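Long-range contact in uncharacterized conserved protein with double-stranded beta-helix domain (Klebsiella pneumoniae subsp. pneumoniae MGH 78578, PDB 3H8U), which is of unknown function but has the double-stranded beta-helix fold of the cupins and probably binds a metal ion: residues A[23-29]-A[44-50]. Coordinates in Å, arbitrary orientation, origin at the centre of the assembly. Numbering follows the deposited sequence.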
# COMPACT_ATOMS: atom_id res chain seq x y z
N PRO A 23 -9.67 1.44 -16.22
CA PRO A 23 -9.28 0.47 -17.24
C PRO A 23 -9.10 1.20 -18.54
O PRO A 23 -9.85 2.15 -18.83
CB PRO A 23 -10.48 -0.48 -17.34
CG PRO A 23 -11.24 -0.26 -16.07
CD PRO A 23 -11.02 1.17 -15.69
N SER A 24 -8.10 0.80 -19.32
CA SER A 24 -7.91 1.37 -20.64
C SER A 24 -7.39 0.34 -21.62
O SER A 24 -6.57 -0.47 -21.27
CB SER A 24 -6.95 2.53 -20.57
OG SER A 24 -6.79 3.09 -21.87
N ASN A 25 -7.86 0.42 -22.87
CA ASN A 25 -7.41 -0.47 -23.94
C ASN A 25 -6.12 0.00 -24.58
O ASN A 25 -5.56 -0.69 -25.43
CB ASN A 25 -8.52 -0.67 -25.01
CG ASN A 25 -9.60 -1.70 -24.58
OD1 ASN A 25 -9.32 -2.65 -23.83
ND2 ASN A 25 -10.82 -1.54 -25.11
N GLY A 26 -5.62 1.16 -24.16
CA GLY A 26 -4.30 1.63 -24.57
C GLY A 26 -3.42 1.55 -23.34
O GLY A 26 -3.77 0.82 -22.43
N GLU A 27 -2.33 2.31 -23.29
CA GLU A 27 -1.37 2.29 -22.15
C GLU A 27 -2.11 2.46 -20.80
O GLU A 27 -3.04 3.27 -20.69
CB GLU A 27 -0.32 3.42 -22.26
CG GLU A 27 0.45 3.55 -23.59
CD GLU A 27 1.41 2.42 -23.86
OE1 GLU A 27 1.34 1.37 -23.18
OE2 GLU A 27 2.26 2.57 -24.78
N PRO A 28 -1.74 1.64 -19.79
CA PRO A 28 -2.42 1.83 -18.49
C PRO A 28 -2.41 3.26 -18.00
O PRO A 28 -1.42 3.97 -18.22
CB PRO A 28 -1.62 0.93 -17.54
CG PRO A 28 -1.12 -0.15 -18.41
CD PRO A 28 -0.83 0.48 -19.77
N ILE A 29 -3.49 3.67 -17.34
CA ILE A 29 -3.67 5.03 -16.83
C ILE A 29 -3.13 5.18 -15.41
O ILE A 29 -3.44 4.37 -14.53
CB ILE A 29 -5.17 5.43 -16.83
CG1 ILE A 29 -5.67 5.48 -18.27
CG2 ILE A 29 -5.39 6.78 -16.07
CD1 ILE A 29 -7.18 5.39 -18.43
N TRP A 44 -3.16 1.37 -10.22
CA TRP A 44 -2.89 0.88 -11.53
C TRP A 44 -3.78 -0.33 -11.88
O TRP A 44 -4.06 -1.16 -11.03
CB TRP A 44 -1.43 0.44 -11.64
CG TRP A 44 -0.46 1.55 -11.63
CD1 TRP A 44 0.28 1.96 -10.56
CD2 TRP A 44 -0.12 2.40 -12.72
NE1 TRP A 44 1.08 3.00 -10.93
CE2 TRP A 44 0.86 3.30 -12.24
CE3 TRP A 44 -0.53 2.49 -14.04
CZ2 TRP A 44 1.44 4.27 -13.06
CZ3 TRP A 44 0.04 3.47 -14.86
CH2 TRP A 44 1.01 4.34 -14.37
N HIS A 45 -4.17 -0.39 -13.14
CA HIS A 45 -4.99 -1.47 -13.69
C HIS A 45 -4.40 -1.89 -15.03
O HIS A 45 -4.14 -1.06 -15.88
CB HIS A 45 -6.45 -0.99 -13.86
CG HIS A 45 -7.35 -1.97 -14.55
ND1 HIS A 45 -7.25 -2.29 -15.90
CD2 HIS A 45 -8.40 -2.69 -14.08
CE1 HIS A 45 -8.20 -3.15 -16.21
NE2 HIS A 45 -8.88 -3.45 -15.12
N ALA A 46 -4.20 -3.19 -15.21
CA ALA A 46 -3.80 -3.73 -16.50
C ALA A 46 -4.68 -4.91 -16.89
O ALA A 46 -4.92 -5.81 -16.09
CB ALA A 46 -2.31 -4.15 -16.49
N HIS A 47 -5.16 -4.87 -18.11
CA HIS A 47 -5.82 -6.01 -18.74
C HIS A 47 -4.77 -7.08 -19.06
O HIS A 47 -3.58 -6.76 -19.22
CB HIS A 47 -6.49 -5.61 -20.05
CG HIS A 47 -7.69 -4.73 -19.90
ND1 HIS A 47 -8.85 -5.15 -19.26
CD2 HIS A 47 -7.94 -3.48 -20.35
CE1 HIS A 47 -9.74 -4.16 -19.29
NE2 HIS A 47 -9.21 -3.15 -19.96
N PRO A 48 -5.22 -8.34 -19.22
CA PRO A 48 -4.31 -9.37 -19.70
C PRO A 48 -3.47 -8.96 -20.90
O PRO A 48 -4.00 -8.46 -21.90
CB PRO A 48 -5.27 -10.51 -20.07
CG PRO A 48 -6.32 -10.38 -19.04
CD PRO A 48 -6.55 -8.89 -18.96
N GLY A 49 -2.17 -9.15 -20.79
CA GLY A 49 -1.25 -8.79 -21.87
C GLY A 49 -0.73 -7.36 -21.82
O GLY A 49 0.24 -7.04 -22.50
N GLN A 50 -1.40 -6.48 -21.06
CA GLN A 50 -0.98 -5.09 -20.95
C GLN A 50 0.20 -5.02 -20.02
O GLN A 50 0.41 -5.93 -19.20
CB GLN A 50 -2.09 -4.19 -20.41
CG GLN A 50 -3.20 -4.00 -21.39
CD GLN A 50 -4.11 -2.85 -21.04
OE1 GLN A 50 -4.60 -2.76 -19.94
NE2 GLN A 50 -4.34 -1.96 -22.01
O HOH W 1 -6.28 -1.09 -18.25
O HOH W 2 -10.77 -1.30 -21.02
O HOH W 3 -4.04 -2.87 -24.63
O HOH W 4 -4.41 1.84 -14.66
O HOH W 5 -5.46 1.47 -17.14
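Gln-50, extended at chi2 (t), reaches from the end of a type II turn (His-47 to Gln-50) into the loop 23-29. Its amide is used at both atoms: NE2 donates to Ser-24 O (2.8 Å), while OE1 accepts from His-47 N (2.8 Å) and so ties the side chain back to its own turn. The acceptor carbonyl belongs to an ST turn, in which Ser-24 OG, with chi1 t, accepts a hydrogen bond from Gly-26 N (3.2 Å). The His-47 ring (chi1 m) sets CD2 at its edge 3.4 Å from Ser-24 O; NE2 meets water 2. With chi1 t, His-45 presents one ring face to Pro-23, a CH-pi contact with CB 4.0 Å from the centroid, and ND1 to water 1, which also joins Ser-24 N and Gln-50 OE1. Pro-28 points toward the strand, its CB 3.6 Å from His-45 O and 4.0 Å from Trp-44 CE3. At Ile-29 water joins the backbones: water 5 links Ile-29 N to His-45 O, water 4 His-45 N to Ile-29 O. The loop, between helix 17-20 and strand 31-35, thus lies along the end of strand 40-46, which pairs with strand 107-114 in one cupin sheet, Trp-44 stacking on Phe-109, while Pro-28 touches Ile-52 of strand 51-56 in the other.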